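Local coordinates for protein fructuronate-tagaturonate epimerase UxaE from Cohnella laeviribosi in complex with 1 glycerol (Cohnella laeviribosi, PDB 6IL9) that probably catalyses the epimerisation that interconverts fructuronate and tagaturonate, using a zinc-binding TIM barrel, at residues A[39-45]-A[61-67]; A[7-11]-A[32-37]; A[19-24]-A[147-151]. One frame throughout, in Å; residues are numbered along the deposited sequence.

Contact 1 of 3, residues A[39-45]-A[61-67]; sequences RKYLVAE and GVKLCEL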
loop_
_atom_site.group_PDB
_atom_site.type_symbol
_atom_site.label_atom_id
_atom_site.label_comp_id
_atom_site.label_asym_id
_atom_site.label_seq_id
_atom_site.Cartn_x
_atom_site.Cartn_y
_atom_site.Cartn_z
ATOM N N ARG A 39 4.052 1.573 25.910
ATOM C CA ARG A 39 5.042 1.087 24.964
ATOM C C ARG A 39 5.058 -0.436 24.948
ATOM O O ARG A 39 4.908 -1.078 25.990
ATOM C CB ARG A 39 6.435 1.614 25.311
ATOM C CG ARG A 39 7.475 1.279 24.262
ATOM C CD ARG A 39 8.867 1.374 24.835
ATOM N NE ARG A 39 9.359 2.743 24.813
ATOM C CZ ARG A 39 9.934 3.312 23.757
ATOM N NH1 ARG A 39 10.092 2.626 22.631
ATOM N NH2 ARG A 39 10.351 4.570 23.831
ATOM N N LYS A 40 5.251 -1.010 23.764
ATOM C CA LYS A 40 5.382 -2.452 23.613
ATOM C C LYS A 40 6.826 -2.910 23.822
ATOM O O LYS A 40 7.777 -2.172 23.559
ATOM C CB LYS A 40 4.899 -2.880 22.226
ATOM C CG LYS A 40 3.413 -2.617 21.987
ATOM C CD LYS A 40 2.984 -3.043 20.576
ATOM C CE LYS A 40 1.496 -2.800 20.366
ATOM N NZ LYS A 40 1.045 -3.172 18.985
ATOM N N TYR A 41 6.975 -4.150 24.297
ATOM C CA TYR A 41 8.281 -4.771 24.515
ATOM C C TYR A 41 8.226 -6.255 24.182
ATOM O O TYR A 41 7.170 -6.884 24.244
ATOM C CB TYR A 41 8.755 -4.657 25.973
ATOM C CG TYR A 41 8.920 -3.255 26.501
ATOM C CD1 TYR A 41 10.123 -2.574 26.354
ATOM C CD2 TYR A 41 7.883 -2.627 27.182
ATOM C CE1 TYR A 41 10.278 -1.284 26.849
ATOM C CE2 TYR A 41 8.024 -1.350 27.670
ATOM C CZ TYR A 41 9.225 -0.684 27.512
ATOM O OH TYR A 41 9.351 0.594 28.009
ATOM N N LEU A 42 9.397 -6.816 23.852
ATOM C CA LEU A 42 9.617 -8.257 23.884
ATOM C C LEU A 42 10.148 -8.648 25.256
ATOM O O LEU A 42 10.947 -7.917 25.847
ATOM C CB LEU A 42 10.633 -8.706 22.830
ATOM C CG LEU A 42 10.415 -8.540 21.337
ATOM C CD1 LEU A 42 11.593 -9.180 20.602
ATOM C CD2 LEU A 42 9.098 -9.175 20.931
ATOM N N VAL A 43 9.711 -9.804 25.747
ATOM C CA VAL A 43 10.213 -10.395 26.989
ATOM C C VAL A 43 10.724 -11.785 26.658
ATOM O O VAL A 43 9.951 -12.645 26.217
ATOM C CB VAL A 43 9.132 -10.465 28.082
ATOM C CG1 VAL A 43 9.697 -11.090 29.348
ATOM C CG2 VAL A 43 8.561 -9.086 28.375
ATOM N N ALA A 44 12.015 -12.015 26.890
ATOM C CA ALA A 44 12.649 -13.297 26.622
ATOM C C ALA A 44 13.056 -13.965 27.933
ATOM O O ALA A 44 13.401 -13.292 28.909
ATOM C CB ALA A 44 13.871 -13.116 25.720
ATOM N N GLU A 45 12.997 -15.295 27.953
ATOM C CA GLU A 45 13.383 -16.058 29.134
ATOM C C GLU A 45 13.751 -17.473 28.711
ATOM O O GLU A 45 13.121 -18.044 27.820
ATOM C CB GLU A 45 12.255 -16.084 30.171
ATOM C CG GLU A 45 12.647 -16.691 31.512
ATOM C CD GLU A 45 11.541 -16.574 32.542
ATOM O OE1 GLU A 45 11.852 -16.572 33.755
ATOM O OE2 GLU A 45 10.360 -16.475 32.136
ATOM N N GLY A 61 16.013 -13.970 35.388
ATOM C CA GLY A 61 16.595 -14.498 34.169
ATOM C C GLY A 61 15.766 -14.059 32.977
ATOM O O GLY A 61 15.519 -14.841 32.053
ATOM N N VAL A 62 15.332 -12.801 33.000
ATOM C CA VAL A 62 14.356 -12.265 32.058
ATOM C C VAL A 62 14.968 -11.054 31.366
ATOM O O VAL A 62 15.572 -10.198 32.021
ATOM C CB VAL A 62 13.046 -11.883 32.771
ATOM C CG1 VAL A 62 12.132 -11.138 31.840
ATOM C CG2 VAL A 62 12.359 -13.121 33.322
ATOM N N LYS A 63 14.812 -10.982 30.044
ATOM C CA LYS A 63 15.341 -9.884 29.248
ATOM C C LYS A 63 14.182 -9.093 28.659
ATOM O O LYS A 63 13.314 -9.666 27.994
ATOM C CB LYS A 63 16.259 -10.400 28.132
ATOM C CG LYS A 63 17.000 -9.301 27.408
ATOM C CD LYS A 63 17.891 -9.842 26.289
ATOM C CE LYS A 63 19.136 -10.519 26.856
ATOM N NZ LYS A 63 20.184 -10.715 25.820
ATOM N N LEU A 64 14.168 -7.785 28.923
ATOM C CA LEU A 64 13.162 -6.863 28.409
ATOM C C LEU A 64 13.751 -6.089 27.236
ATOM O O LEU A 64 14.748 -5.379 27.397
ATOM C CB LEU A 64 12.714 -5.900 29.505
ATOM C CG LEU A 64 11.633 -4.893 29.121
ATOM C CD1 LEU A 64 10.318 -5.634 28.963
ATOM C CD2 LEU A 64 11.522 -3.807 30.183
ATOM N N CYS A 65 13.119 -6.197 26.065
ATOM C CA CYS A 65 13.700 -5.705 24.823
ATOM C C CYS A 65 12.759 -4.741 24.124
ATOM O O CYS A 65 11.554 -4.994 24.026
ATOM C CB CYS A 65 14.014 -6.852 23.848
ATOM S SG CYS A 65 14.831 -8.270 24.596
ATOM N N GLU A 66 13.328 -3.655 23.613
ATOM C CA GLU A 66 12.585 -2.725 22.783
ATOM C C GLU A 66 12.311 -3.342 21.416
ATOM O O GLU A 66 13.039 -4.218 20.945
ATOM C CB GLU A 66 13.373 -1.430 22.607
ATOM C CG GLU A 66 13.780 -0.795 23.917
ATOM C CD GLU A 66 12.799 0.260 24.358
ATOM O OE1 GLU A 66 11.729 0.377 23.719
ATOM O OE2 GLU A 66 13.103 0.977 25.333
ATOM N N LEU A 67 11.255 -2.854 20.765
ATOM C CA LEU A 67 10.914 -3.311 19.417
ATOM C C LEU A 67 11.793 -2.606 18.382
ATOM O O LEU A 67 11.324 -1.855 17.529
ATOM C CB LEU A 67 9.436 -3.063 19.136
ATOM C CG LEU A 67 8.466 -4.211 19.413
ATOM C CD1 LEU A 67 8.678 -4.822 20.784
ATOM C CD2 LEU A 67 7.023 -3.770 19.235
HETATM O O HOH W 1 9.652 -0.861 22.167
HETATM O O HOH W 2 11.654 2.143 27.072
#
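Leu42 and Cys65 form a hydrogen-bonded pair between antiparallel strands 39-45 and 62-66, whose axes come within 4.6 Å and run at 145° to each other. Ala44 and Lys63 repeat the pattern two residues on, and their bond from Ala44 N to Lys63 O (2.9 Å) is nearly straight at 169°. The strands are neighbours in a five-stranded antiparallel sheet that is distinct from the eight-stranded parallel barrel. Between these pairs the CA-H groups of Val43 and Leu64 point at Lys63 O and Leu42 O.

Branched and aromatic side chains suit the face carrying Val43, Leu64 and Val62, because helix 2-12 packs there. Val43 CG1, anti to its own nitrogen (chi1 180°), presses on Val62 CG1 at 3.5 Å, tighter than ordinary methyl contact. Leu64 lays CD2 over one face of the Tyr41 ring, near the rim, while its CD1 reaches Tyr41 CB at 3.5 Å. The other face carries Leu42, Ala44 and Cys65, small or apolar groups that meet Leu54. Lys63 starts on that face too, but its long chain delivers NZ to the carbonyls of Tyr51 and Leu54.

Polar groups gather at the end of the pairing, around Arg39 and Glu66. Glu66, bent at chi2, brings its carboxylate against one face of the Arg39 guanidinium, the planes almost perpendicular, and Arg39 NH1 forms a salt bridge with Glu66 OE1 (3.0 Å). A water is held by Lys40 O, Glu66 OE1 and Leu67 N. A second water, in the plane of the Tyr41 ring, lies 2.9 Å from Tyr41 OH and donates to Glu66 OE2 at 2.5 Å.

Contact 2 of 3, residues A[7-11]-A[32-37]; sequences IIERL and QMIKAE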
loop_
_atom_site.group_PDB
_atom_site.type_symbol
_atom_site.label_atom_id
_atom_site.label_comp_id
_atom_site.label_asym_id
_atom_site.label_seq_id
_atom_site.Cartn_x
_atom_site.Cartn_y
_atom_site.Cartn_z
ATOM N N ILE A 7 8.955 -3.114 35.323
ATOM C CA ILE A 7 8.102 -3.817 34.365
ATOM C C ILE A 7 8.183 -5.325 34.572
ATOM O O ILE A 7 7.162 -6.021 34.614
ATOM C CB ILE A 7 8.488 -3.425 32.929
ATOM C CG1 ILE A 7 8.166 -1.953 32.690
ATOM C CG2 ILE A 7 7.795 -4.334 31.914
ATOM C CD1 ILE A 7 8.906 -1.356 31.505
ATOM N N ILE A 8 9.403 -5.850 34.701
ATOM C CA ILE A 8 9.585 -7.292 34.855
ATOM C C ILE A 8 8.909 -7.788 36.127
ATOM O O ILE A 8 8.259 -8.840 36.132
ATOM C CB ILE A 8 11.086 -7.638 34.829
ATOM C CG1 ILE A 8 11.656 -7.416 33.426
ATOM C CG2 ILE A 8 11.313 -9.074 35.274
ATOM C CD1 ILE A 8 13.166 -7.292 33.392
ATOM N N GLU A 9 9.030 -7.031 37.221
ATOM C CA GLU A 9 8.406 -7.453 38.471
ATOM C C GLU A 9 6.886 -7.400 38.373
ATOM O O GLU A 9 6.202 -8.329 38.816
ATOM C CB GLU A 9 8.922 -6.591 39.630
ATOM C CG GLU A 9 10.280 -7.072 40.143
ATOM C CD GLU A 9 10.990 -6.064 41.038
ATOM O OE1 GLU A 9 12.162 -6.317 41.397
ATOM O OE2 GLU A 9 10.383 -5.025 41.379
ATOM N N ARG A 10 6.340 -6.345 37.755
ATOM C CA ARG A 10 4.892 -6.272 37.585
ATOM C C ARG A 10 4.380 -7.342 36.627
ATOM O O ARG A 10 3.246 -7.816 36.775
ATOM C CB ARG A 10 4.491 -4.882 37.099
ATOM C CG ARG A 10 4.637 -3.839 38.186
ATOM C CD ARG A 10 4.264 -2.472 37.709
ATOM N NE ARG A 10 5.294 -1.858 36.887
ATOM C CZ ARG A 10 5.082 -1.388 35.662
ATOM N NH1 ARG A 10 3.881 -1.480 35.112
ATOM N NH2 ARG A 10 6.071 -0.814 34.990
ATOM N N LEU A 11 5.183 -7.715 35.635
ATOM C CA LEU A 11 4.805 -8.821 34.762
ATOM C C LEU A 11 4.682 -10.110 35.563
ATOM O O LEU A 11 3.709 -10.861 35.412
ATOM C CB LEU A 11 5.834 -8.970 33.642
ATOM C CG LEU A 11 5.630 -10.162 32.706
ATOM C CD1 LEU A 11 4.299 -10.041 31.984
ATOM C CD2 LEU A 11 6.766 -10.235 31.713
ATOM N N GLN A 32 7.721 -13.479 24.383
ATOM C CA GLN A 32 6.367 -12.962 24.242
ATOM C C GLN A 32 6.450 -11.450 24.118
ATOM O O GLN A 32 7.503 -10.853 24.336
ATOM C CB GLN A 32 5.486 -13.357 25.428
ATOM C CG GLN A 32 5.901 -12.728 26.737
ATOM C CD GLN A 32 5.135 -13.304 27.909
ATOM O OE1 GLN A 32 4.664 -14.443 27.859
ATOM N NE2 GLN A 32 4.991 -12.519 28.966
ATOM N N MET A 33 5.323 -10.835 23.755
ATOM C CA MET A 33 5.209 -9.386 23.658
ATOM C C MET A 33 4.259 -8.872 24.732
ATOM O O MET A 33 3.252 -9.515 25.050
ATOM C CB MET A 33 4.702 -8.957 22.273
ATOM C CG MET A 33 4.814 -7.465 22.008
ATOM S SD MET A 33 4.368 -6.970 20.306
ATOM C CE MET A 33 5.396 -8.237 19.459
ATOM N N ILE A 34 4.592 -7.709 25.292
ATOM C CA ILE A 34 3.819 -7.083 26.345
ATOM C C ILE A 34 3.639 -5.613 26.001
ATOM O O ILE A 34 4.260 -5.083 25.078
ATOM C CB ILE A 34 4.497 -7.215 27.728
ATOM C CG1 ILE A 34 5.822 -6.446 27.726
ATOM C CG2 ILE A 34 4.716 -8.679 28.080
ATOM C CD1 ILE A 34 6.405 -6.216 29.122
ATOM N N LYS A 35 2.796 -4.947 26.781
ATOM C CA LYS A 35 2.689 -3.499 26.703
ATOM C C LYS A 35 2.730 -2.940 28.113
ATOM O O LYS A 35 1.963 -3.383 28.971
ATOM C CB LYS A 35 1.407 -3.061 26.001
ATOM C CG LYS A 35 1.348 -1.553 25.794
ATOM C CD LYS A 35 0.185 -1.185 24.906
ATOM C CE LYS A 35 0.141 0.307 24.629
ATOM N NZ LYS A 35 -1.094 0.600 23.843
ATOM N N ALA A 36 3.637 -1.989 28.353
ATOM C CA ALA A 36 3.750 -1.338 29.654
ATOM C C ALA A 36 4.002 0.151 29.474
ATOM O O ALA A 36 4.881 0.543 28.704
ATOM C CB ALA A 36 4.876 -1.958 30.487
ATOM N N GLU A 37 3.240 0.970 30.200
ATOM C CA GLU A 37 3.407 2.426 30.185
ATOM C C GLU A 37 3.367 2.970 28.761
ATOM O O GLU A 37 4.192 3.794 28.364
ATOM C CB GLU A 37 4.702 2.843 30.886
ATOM C CG GLU A 37 4.639 2.737 32.396
ATOM C CD GLU A 37 4.687 1.305 32.858
ATOM O OE1 GLU A 37 3.629 0.770 33.251
ATOM O OE2 GLU A 37 5.779 0.702 32.794
#
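Arg10 grips Glu37 end-on with two nitrogens, one to each carboxylate oxygen, in a salt bridge that joins helix 2-12 to the turn after strand 29-36. The straighter bond runs from Arg10 NH2 to Glu37 OE2 (2.7 Å, 158°). That oxygen lies in the guanidinium plane, yet it is approached from above the carboxylate plane. The other, from Arg10 NH1 to Glu37 OE1 (2.9 Å), is more bent and meets the syn side, tilted from both planes. The two flat groups stand 55° apart, so the grip is not coplanar. A bend at chi3 turns the arginine's end toward the strand, and a hydrogen bond between Arg10 NE and Ser6 OG helps to fix the guanidinium.

Ile7 lies just inside this ion pair, its CG1 3.6 Å from Glu37 OE2. The same residue puts CG2 against Ile34 CD1 at 3.6 Å and both CG1 and CG2 over the small Ala36 CB. One turn farther along the helix, Leu11 CD1 reaches Ile34 CG2 (4.2 Å), and Leu11 CD1 and CD2 both lie 4.0 Å from Gln32 NE2. Ile34 thus meets both Ile7 and Leu11, its two branches serving one each, as the i and i+4 spacing of a helix face allows.

The short helix and strand segments run at 110°, so the helix crosses this strand, and Tyr41, Val43 and Leu64 extend the apolar bed. The chemistry is that of an amphipathic helix: an apolar face packs on the sheet, while the charge pair at its margin probably fixes the helix's setting over it.

Contact 3 of 3, residues A[19-24]-A[147-151]; sequences YPRSRH and FQEGY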
loop_
_atom_site.group_PDB
_atom_site.type_symbol
_atom_site.label_atom_id
_atom_site.label_comp_id
_atom_site.label_asym_id
_atom_site.label_seq_id
_atom_site.Cartn_x
_atom_site.Cartn_y
_atom_site.Cartn_z
ATOM N N TYR A 19 0.274 -9.912 25.221
ATOM C CA TYR A 19 -0.462 -10.191 23.999
ATOM C C TYR A 19 -0.586 -11.702 23.857
ATOM O O TYR A 19 0.432 -12.385 23.732
ATOM C CB TYR A 19 0.236 -9.565 22.799
ATOM C CG TYR A 19 0.144 -8.048 22.813
ATOM C CD1 TYR A 19 -1.031 -7.403 22.445
ATOM C CD2 TYR A 19 1.221 -7.267 23.218
ATOM C CE1 TYR A 19 -1.127 -6.008 22.470
ATOM C CE2 TYR A 19 1.142 -5.877 23.238
ATOM C CZ TYR A 19 -0.036 -5.254 22.864
ATOM O OH TYR A 19 -0.122 -3.878 22.884
ATOM N N PRO A 20 -1.798 -12.261 23.918
ATOM C CA PRO A 20 -1.911 -13.705 24.158
ATOM C C PRO A 20 -1.411 -14.547 23.003
ATOM O O PRO A 20 -0.936 -15.667 23.233
ATOM C CB PRO A 20 -3.413 -13.902 24.408
ATOM C CG PRO A 20 -4.066 -12.764 23.705
ATOM C CD PRO A 20 -3.111 -11.603 23.821
ATOM N N ARG A 21 -1.467 -14.039 21.774
ATOM C CA ARG A 21 -1.004 -14.798 20.623
ATOM C C ARG A 21 0.481 -14.601 20.336
ATOM O O ARG A 21 0.980 -15.132 19.337
ATOM C CB ARG A 21 -1.829 -14.421 19.388
ATOM C CG ARG A 21 -3.316 -14.751 19.492
ATOM C CD ARG A 21 -4.051 -14.252 18.247
ATOM N NE ARG A 21 -5.485 -14.546 18.243
ATOM C CZ ARG A 21 -6.055 -15.528 17.544
ATOM N NH1 ARG A 21 -5.321 -16.340 16.790
ATOM N NH2 ARG A 21 -7.367 -15.699 17.598
ATOM N N SER A 22 1.210 -13.879 21.196
ATOM C CA SER A 22 2.598 -13.532 20.931
ATOM C C SER A 22 3.600 -14.518 21.514
ATOM O O SER A 22 4.807 -14.304 21.364
ATOM C CB SER A 22 2.913 -12.129 21.481
ATOM O OG SER A 22 2.963 -12.157 22.905
ATOM N N ARG A 23 3.149 -15.570 22.188
ATOM C CA ARG A 23 4.074 -16.495 22.831
ATOM C C ARG A 23 4.689 -17.411 21.784
ATOM O O ARG A 23 3.970 -18.144 21.096
ATOM C CB ARG A 23 3.354 -17.307 23.902
ATOM C CG ARG A 23 2.960 -16.480 25.103
ATOM C CD ARG A 23 2.169 -17.311 26.087
ATOM N NE ARG A 23 1.808 -16.546 27.274
ATOM C CZ ARG A 23 0.621 -15.981 27.469
ATOM N NH1 ARG A 23 -0.330 -16.090 26.548
ATOM N NH2 ARG A 23 0.387 -15.305 28.588
ATOM N N HIS A 24 6.015 -17.363 21.662
ATOM C CA HIS A 24 6.752 -18.210 20.736
ATOM C C HIS A 24 7.987 -18.756 21.438
ATOM O O HIS A 24 8.326 -18.349 22.553
ATOM C CB HIS A 24 7.114 -17.444 19.459
ATOM C CG HIS A 24 5.914 -17.023 18.674
ATOM N ND1 HIS A 24 5.264 -15.826 18.892
ATOM C CD2 HIS A 24 5.211 -17.666 17.712
ATOM C CE1 HIS A 24 4.221 -15.745 18.084
ATOM N NE2 HIS A 24 4.170 -16.847 17.354
ATOM N N PHE A 147 4.194 -11.282 14.520
ATOM C CA PHE A 147 4.662 -11.941 15.735
ATOM C C PHE A 147 3.674 -11.726 16.878
ATOM O O PHE A 147 3.282 -12.679 17.562
ATOM C CB PHE A 147 6.057 -11.419 16.101
ATOM C CG PHE A 147 6.729 -12.173 17.230
ATOM C CD1 PHE A 147 7.436 -13.341 16.984
ATOM C CD2 PHE A 147 6.669 -11.689 18.525
ATOM C CE1 PHE A 147 8.057 -14.027 18.023
ATOM C CE2 PHE A 147 7.286 -12.373 19.570
ATOM C CZ PHE A 147 7.982 -13.539 19.311
ATOM N N GLN A 148 3.240 -10.480 17.074
ATOM C CA GLN A 148 2.274 -10.165 18.123
ATOM C C GLN A 148 1.007 -10.997 17.998
ATOM O O GLN A 148 0.460 -11.465 19.004
ATOM C CB GLN A 148 1.923 -8.685 18.071
ATOM C CG GLN A 148 0.876 -8.273 19.091
ATOM C CD GLN A 148 0.548 -6.801 19.006
ATOM O OE1 GLN A 148 1.438 -5.962 18.855
ATOM N NE2 GLN A 148 -0.729 -6.478 19.108
ATOM N N GLU A 149 0.516 -11.175 16.774
ATOM C CA GLU A 149 -0.740 -11.859 16.517
ATOM C C GLU A 149 -0.573 -13.337 16.213
ATOM O O GLU A 149 -1.578 -14.015 15.958
ATOM C CB GLU A 149 -1.468 -11.187 15.348
ATOM C CG GLU A 149 -1.841 -9.750 15.603
ATOM C CD GLU A 149 -2.894 -9.610 16.686
ATOM O OE1 GLU A 149 -3.731 -10.532 16.831
ATOM O OE2 GLU A 149 -2.873 -8.581 17.390
ATOM N N GLY A 150 0.653 -13.848 16.230
ATOM C CA GLY A 150 0.881 -15.252 15.939
ATOM C C GLY A 150 0.359 -15.655 14.580
ATOM O O GLY A 150 -0.247 -16.725 14.435
ATOM N N TYR A 151 0.550 -14.797 13.585
ATOM C CA TYR A 151 0.045 -15.026 12.232
ATOM C C TYR A 151 1.191 -15.590 11.409
ATOM O O TYR A 151 2.107 -14.861 11.024
ATOM C CB TYR A 151 -0.480 -13.728 11.639
ATOM C CG TYR A 151 -1.038 -13.852 10.237
ATOM C CD1 TYR A 151 -2.362 -14.213 10.033
ATOM C CD2 TYR A 151 -0.253 -13.554 9.128
ATOM C CE1 TYR A 151 -2.887 -14.311 8.752
ATOM C CE2 TYR A 151 -0.768 -13.644 7.834
ATOM C CZ TYR A 151 -2.089 -14.020 7.662
ATOM O OH TYR A 151 -2.608 -14.114 6.391
HETATM O O HOH W 3 -1.923 -11.393 20.795
HETATM O O HOH W 4 -2.574 -17.098 16.466
HETATM O O HOH W 5 1.764 -18.448 16.284
#
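Tyr19 opens the contact by stacking its ring on the side-chain amide of Gln148, at the end of helix 135-149. The planes are 25° apart, and Gln148 CD lies 3.8 Å above the centre of the Tyr19 ring; Gln148 CG adds a CH-pi contact over the same face. An extended chain, with CG anti to the backbone nitrogen (chi1 178°), carries the amide over the ring, the two side chains crossing at a slant. Both polar ends look outside the contact, Gln148 OE1 to Lys40 NZ and Tyr19 OH to Glu469.

Arg21 follows, its aliphatic part resting on the backbone of Glu149 at the helix C-terminus: Arg21 CD is 3.4 Å from Glu149 O. Its polar groups reach the helix end through water, one water bridging Arg21 N to Gln148 O and another Arg21 NH1 to Gly150 O. The carboxylate of Glu149 is engaged by Arg112 and Gln109.

Ser22 OG turns back to Tyr19 O (2.7 Å), which also receives Ser22 N. This small polar residue probably steadies the local turn; its OG also accepts from Met33 N of the next strand, while Ser22 CA-H points at Phe147 O.

His24 ends the walk. Its ring slides obliquely past that of Phe147, planes at 36°, with His24 ND1 3.4 Å above the phenyl face near the rim. That nitrogen also makes a weak bond to Ser22 O. At the imidazole edge, His24 CE1 approaches Phe147 O at 3.2 Å, and a water bridges His24 NE2 to Gly150 O.

Glycine suits position 150, where phi is positive and a side chain would run into Arg21 O; it ends the helix in a Schellman motif. The arrangement is a helix C-terminus docked on the irregular part of an edge strand, joining a helix of the TIM-barrel region to the antiparallel sheet.

All three contacts involve the five-stranded antiparallel sheet, on one side of the chain's centre. Contacts 1 and 2 have centres about 8 Å apart and use neighbouring strands, 39-45 and 29-36; the centre of contact 3 lies about 14 Å from that of contact 1 and 15 Å from that of contact 2, at strand 17-26. Along the chain, contact 2 closes before contact 1 opens, whereas contact 3 begins between the two segments of contact 2 and ends far beyond contact 1. Helix 2-12 and helix 135-149 thus both pack against this sheet, and contact 3, helped by Lys40 and Leu42 of contact 1, ties the N-terminal sheet to the barrel region that holds the zinc.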